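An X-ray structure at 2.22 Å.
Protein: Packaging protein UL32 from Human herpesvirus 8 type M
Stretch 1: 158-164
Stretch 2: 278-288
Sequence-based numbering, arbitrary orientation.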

ATOM      1  N   PHE D 158     -27.457   1.397   1.749  1.00 47.80           N
ATOM      2  CA  PHE D 158     -27.270   0.159   2.497  1.00 46.75           C
ATOM      3  C   PHE D 158     -28.585  -0.465   2.940  1.00 46.34           C
ATOM      4  O   PHE D 158     -28.627  -1.666   3.190  1.00 46.34           O
ATOM      5  CB  PHE D 158     -26.364   0.381   3.686  1.00 45.83           C
ATOM      6  CG  PHE D 158     -24.927   0.398   3.326  1.00 46.21           C
ATOM      7  CD1 PHE D 158     -24.402   1.452   2.604  1.00 47.34           C
ATOM      8  CD2 PHE D 158     -24.095  -0.666   3.684  1.00 45.61           C
ATOM      9  CE1 PHE D 158     -23.042   1.472   2.263  1.00 47.82           C
ATOM     10  CE2 PHE D 158     -22.747  -0.662   3.352  1.00 45.94           C
ATOM     11  CZ  PHE D 158     -22.217   0.412   2.639  1.00 47.05           C
ATOM     12  N   ILE D 159     -29.650   0.307   3.124  1.00 46.52           N
ATOM     13  CA  ILE D 159     -30.924  -0.361   3.356  1.00 46.88           C
ATOM     14  C   ILE D 159     -31.379  -1.055   2.085  1.00 48.51           C
ATOM     15  O   ILE D 159     -31.885  -2.182   2.131  1.00 49.28           O
ATOM     16  CB  ILE D 159     -31.983   0.604   3.904  1.00 46.67           C
ATOM     17  CG1 ILE D 159     -31.582   1.008   5.317  1.00 45.32           C
ATOM     18  CG2 ILE D 159     -33.332  -0.088   3.938  1.00 47.69           C
ATOM     19  CD1 ILE D 159     -32.300   2.178   5.829  1.00 45.11           C
ATOM     20  N   ARG D 160     -31.203  -0.399   0.930  1.00 53.86           N
ATOM     21  CA  ARG D 160     -31.548  -1.030  -0.342  1.00 55.56           C
ATOM     22  C   ARG D 160     -30.737  -2.311  -0.563  1.00 55.43           C
ATOM     23  O   ARG D 160     -31.241  -3.272  -1.154  1.00 56.69           O
ATOM     24  CB  ARG D 160     -31.330  -0.048  -1.496  1.00 56.56           C
ATOM     25  CG  ARG D 160     -32.167  -0.405  -2.708  1.00 58.91           C
ATOM     26  CD  ARG D 160     -32.115   0.638  -3.835  1.00 60.40           C
ATOM     27  NE  ARG D 160     -30.806   0.681  -4.472  1.00 59.94           N
ATOM     28  CZ  ARG D 160     -29.956   1.696  -4.379  1.00 59.59           C
ATOM     29  NH1 ARG D 160     -30.284   2.783  -3.688  1.00 59.34           N
ATOM     30  NH2 ARG D 160     -28.776   1.625  -4.991  1.00 59.52           N
ATOM     31  N   GLY D 161     -29.480  -2.340  -0.109  1.00 59.01           N
ATOM     32  CA  GLY D 161     -28.713  -3.578  -0.146  1.00 58.55           C
ATOM     33  C   GLY D 161     -29.374  -4.702   0.634  1.00 58.52           C
ATOM     34  O   GLY D 161     -29.437  -5.840   0.175  1.00 59.48           O
ATOM     35  N   MET D 162     -29.865  -4.403   1.838  1.00 62.73           N
ATOM     36  CA  MET D 162     -30.547  -5.427   2.631  1.00 62.94           C
ATOM     37  C   MET D 162     -31.795  -5.960   1.936  1.00 65.05           C
ATOM     38  O   MET D 162     -32.193  -7.109   2.168  1.00 65.82           O
ATOM     39  CB  MET D 162     -30.916  -4.864   3.996  1.00 61.97           C
ATOM     40  CG  MET D 162     -29.723  -4.605   4.852  1.00 60.43           C
ATOM     41  SD  MET D 162     -30.234  -4.197   6.523  1.00 59.90           S
ATOM     42  CE  MET D 162     -30.450  -2.415   6.384  1.00 59.35           C
ATOM     43  N   LEU D 163     -32.436  -5.140   1.107  1.00 60.99           N
ATOM     44  CA  LEU D 163     -33.606  -5.603   0.370  1.00 63.22           C
ATOM     45  C   LEU D 163     -33.207  -6.537  -0.774  1.00 64.16           C
ATOM     46  O   LEU D 163     -33.773  -7.626  -0.926  1.00 65.46           O
ATOM     47  CB  LEU D 163     -34.392  -4.397  -0.152  1.00 64.05           C
ATOM     48  CG  LEU D 163     -35.628  -4.787  -0.945  1.00 67.01           C
ATOM     49  CD1 LEU D 163     -36.675  -5.382  -0.012  1.00 68.11           C
ATOM     50  CD2 LEU D 163     -36.188  -3.603  -1.723  1.00 68.25           C
ATOM     51  N   THR D 164     -32.209  -6.144  -1.577  1.00 68.49           N
ATOM     52  CA  THR D 164     -31.888  -6.885  -2.794  1.00 69.26           C
ATOM     53  C   THR D 164     -30.853  -7.977  -2.563  1.00 68.31           C
ATOM     54  O   THR D 164     -30.785  -8.924  -3.365  1.00 69.21           O
ATOM     55  CB  THR D 164     -31.391  -5.938  -3.904  1.00 69.50           C
ATOM     56  OG1 THR D 164     -30.151  -5.320  -3.520  1.00 67.96           O
ATOM     57  CG2 THR D 164     -32.443  -4.864  -4.207  1.00 70.73           C
ATOM     58  N   CYS D 278     -42.003  -8.356   7.615  1.00 52.34           N
ATOM     59  CA  CYS D 278     -40.657  -7.869   7.883  1.00 50.86           C
ATOM     60  C   CYS D 278     -40.285  -6.668   7.032  1.00 51.22           C
ATOM     61  O   CYS D 278     -39.287  -6.011   7.337  1.00 49.82           O
ATOM     62  CB  CYS D 278     -39.634  -8.993   7.666  1.00 50.41           C
ATOM     63  SG  CYS D 278     -39.631  -9.703   5.996  1.00 52.37           S
ATOM     64  N   LEU D 279     -41.060  -6.351   5.992  1.00 43.16           N
ATOM     65  CA  LEU D 279     -40.811  -5.151   5.207  1.00 43.53           C
ATOM     66  C   LEU D 279     -41.252  -3.896   5.931  1.00 42.41           C
ATOM     67  O   LEU D 279     -41.242  -2.817   5.328  1.00 42.97           O
ATOM     68  CB  LEU D 279     -41.495  -5.249   3.843  1.00 45.67           C
ATOM     69  CG  LEU D 279     -40.967  -6.375   2.960  1.00 46.93           C
ATOM     70  CD1 LEU D 279     -41.738  -6.473   1.648  1.00 47.97           C
ATOM     71  CD2 LEU D 279     -39.490  -6.172   2.680  1.00 45.80           C
ATOM     72  N   MET D 280     -41.677  -4.025   7.192  1.00 52.18           N
ATOM     73  CA  MET D 280     -41.915  -2.894   8.078  1.00 50.01           C
ATOM     74  C   MET D 280     -40.848  -2.736   9.155  1.00 47.91           C
ATOM     75  O   MET D 280     -40.944  -1.815   9.972  1.00 45.16           O
ATOM     76  CB  MET D 280     -43.280  -3.021   8.751  1.00 48.97           C
ATOM     77  CG  MET D 280     -44.436  -2.708   7.858  1.00 50.06           C
ATOM     78  SD  MET D 280     -45.933  -3.258   8.664  1.00 49.36           S
ATOM     79  CE  MET D 280     -46.200  -1.969   9.870  1.00 46.26           C
ATOM     80  N   HIS D 281     -39.851  -3.583   9.171  1.00 54.60           N
ATOM     81  CA  HIS D 281     -38.736  -3.689  10.086  1.00 51.69           C
ATOM     82  C   HIS D 281     -37.483  -3.130   9.414  1.00 50.23           C
ATOM     83  O   HIS D 281     -37.383  -3.143   8.182  1.00 51.87           O
ATOM     84  CB  HIS D 281     -38.503  -5.155  10.457  1.00 52.19           C
ATOM     85  CG  HIS D 281     -37.627  -5.335  11.649  1.00 50.03           C
ATOM     86  ND1 HIS D 281     -36.253  -5.254  11.581  1.00 48.00           N
ATOM     87  CD2 HIS D 281     -37.927  -5.612  12.942  1.00 49.74           C
ATOM     88  CE1 HIS D 281     -35.745  -5.436  12.791  1.00 46.45           C
ATOM     89  NE2 HIS D 281     -36.740  -5.657  13.634  1.00 47.54           N
ATOM     90  N   PRO D 282     -36.504  -2.609  10.165  1.00 42.20           N
ATOM     91  CA  PRO D 282     -35.318  -2.019   9.513  1.00 41.02           C
ATOM     92  C   PRO D 282     -34.497  -2.975   8.640  1.00 42.22           C
ATOM     93  O   PRO D 282     -33.849  -2.516   7.689  1.00 42.52           O
ATOM     94  CB  PRO D 282     -34.497  -1.495  10.699  1.00 37.95           C
ATOM     95  CG  PRO D 282     -35.254  -1.934  11.977  1.00 37.38           C
ATOM     96  CD  PRO D 282     -36.657  -2.118  11.541  1.00 39.84           C
ATOM     97  N   THR D 283     -34.458  -4.273   8.937  1.00 48.28           N
ATOM     98  CA  THR D 283     -33.592  -5.176   8.186  1.00 48.58           C
ATOM     99  C   THR D 283     -34.272  -5.824   6.972  1.00 51.43           C
ATOM    100  O   THR D 283     -33.610  -6.552   6.223  1.00 51.88           O
ATOM    101  CB  THR D 283     -33.056  -6.257   9.119  1.00 47.33           C
ATOM    102  OG1 THR D 283     -34.127  -7.138   9.443  1.00 49.14           O
ATOM    103  CG2 THR D 283     -32.539  -5.643  10.402  1.00 44.59           C
ATOM    104  N   LEU D 284     -35.568  -5.596   6.758  1.00 42.29           N
ATOM    105  CA  LEU D 284     -36.247  -6.020   5.533  1.00 44.92           C
ATOM    106  C   LEU D 284     -36.164  -7.531   5.306  1.00 45.55           C
ATOM    107  O   LEU D 284     -36.063  -7.994   4.165  1.00 46.77           O
ATOM    108  CB  LEU D 284     -35.700  -5.263   4.320  1.00 45.54           C
ATOM    109  CG  LEU D 284     -35.944  -3.761   4.465  1.00 45.25           C
ATOM    110  CD1 LEU D 284     -35.473  -2.969   3.250  1.00 46.28           C
ATOM    111  CD2 LEU D 284     -37.414  -3.544   4.719  1.00 46.76           C
ATOM    112  N   GLY D 285     -36.168  -8.311   6.379  1.00 48.51           N
ATOM    113  CA  GLY D 285     -36.146  -9.756   6.259  1.00 48.72           C
ATOM    114  C   GLY D 285     -35.955 -10.378   7.623  1.00 47.54           C
ATOM    115  O   GLY D 285     -35.611  -9.705   8.600  1.00 46.03           O
ATOM    116  N   LEU D 286     -36.227 -11.660   7.717  1.00 58.33           N
ATOM    117  CA  LEU D 286     -36.013 -12.395   8.921  1.00 57.59           C
ATOM    118  C   LEU D 286     -35.056 -13.542   8.659  1.00 56.87           C
ATOM    119  O   LEU D 286     -35.421 -14.507   8.098  1.00 57.30           O
ATOM    120  CB  LEU D 286     -37.332 -12.917   9.429  1.00 58.03           C
ATOM    121  CG  LEU D 286     -37.286 -13.747  10.660  1.00 57.34           C
ATOM    122  CD1 LEU D 286     -36.551 -12.991  11.688  1.00 56.75           C
ATOM    123  CD2 LEU D 286     -38.641 -13.956  11.186  1.00 57.64           C
ATOM    124  N   ARG D 287     -33.863 -13.459   9.192  1.00 64.75           N
ATOM    125  CA  ARG D 287     -32.829 -14.437   9.012  1.00 64.04           C
ATOM    126  C   ARG D 287     -32.332 -14.896  10.336  1.00 63.55           C
ATOM    127  O   ARG D 287     -32.318 -14.127  11.225  1.00 63.24           O
ATOM    128  CB  ARG D 287     -31.661 -13.762   8.399  1.00 63.15           C
ATOM    129  CG  ARG D 287     -31.675 -13.698   6.927  1.00 63.65           C
ATOM    130  CD  ARG D 287     -30.570 -12.802   6.481  1.00 62.42           C
ATOM    131  NE  ARG D 287     -31.005 -11.451   6.474  1.00 62.78           N
ATOM    132  CZ  ARG D 287     -31.732 -10.934   5.515  1.00 63.91           C
ATOM    133  NH1 ARG D 287     -32.083 -11.687   4.509  1.00 64.70           N
ATOM    134  NH2 ARG D 287     -32.099  -9.680   5.574  1.00 63.85           N
ATOM    135  N   TYR D 288     -31.845 -16.122  10.452  1.00 61.61           N
ATOM    136  CA  TYR D 288     -31.366 -16.652  11.715  1.00 61.29           C
ATOM    137  C   TYR D 288     -29.930 -16.980  11.822  1.00 60.52           C
ATOM    138  O   TYR D 288     -29.361 -17.331  10.867  1.00 60.48           O
ATOM    139  CB  TYR D 288     -32.085 -17.909  12.034  1.00 62.03           C
ATOM    140  CG  TYR D 288     -33.469 -17.660  12.375  1.00 62.77           C
ATOM    141  CD1 TYR D 288     -34.415 -17.632  11.426  1.00 63.40           C
ATOM    142  CD2 TYR D 288     -33.834 -17.417  13.630  1.00 62.67           C
ATOM    143  CE1 TYR D 288     -35.694 -17.376  11.737  1.00 63.76           C
ATOM    144  CE2 TYR D 288     -35.104 -17.164  13.932  1.00 63.03           C
ATOM    145  CZ  TYR D 288     -35.992 -17.141  12.968  1.00 63.68           C
ATOM    146  OH  TYR D 288     -37.229 -16.901  13.236  1.00 64.15           O
TER

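This is a small apolar contact in which one flank of a helix rests against a beta turn from a distant part of the same chain, with no hydrogen bond crossing between them. The helical stretch offers Ile159, Met162 and Leu163, a spacing of three and then one that places these residues on a common side, while the CA-to-CB bond of Arg160 points away. Backbone hydrogen bonds such as Met162 N to Phe158 O (3.3 Å) and Leu163 N to Ile159 O (3.2 Å) run along the helix; none crosses to the turn.

Across from them, residues His281 to Leu284 form a type I turn, closed by a weak bond from Leu284 N to His281 O at 3.4 Å. A second weak bond, Thr283 N to His281 ND1 (3.3 Å), is nearly straight and braces the same bend. The turn brings Leu284 close: its CA lies 5.8 Å from the CA of Leu163, and its CA-to-CB bond points toward the helix.

Leu284 is the central apolar partner. Its CD1 touches Ile159 CG2 at 3.7 Å and Leu163 CB at 3.8 Å, so a single methyl meets two helix residues one turn apart. Leu163 also meets Leu279, its CD1 lying 4.0 Å from CD2 of Leu279, whose side-chain end comes nearer than its CB direction suggests.

Met162 covers the turn's backbone instead. Its CE sits 3.6 Å from Pro282 O and its SD 3.9 Å from Thr283 CA, a fit suited to a flexible, unbranched side chain. Thr283 directs its CB away, and its OG1 makes a weak hydrogen bond to Gly285 O at 3.1 Å. The rule here is economical: the turn is held by weak local hydrogen bonds, while Ile159, Met162, Leu163 and Leu284 do most of the packing; the two stretches together bury 301 Å², both sides summed.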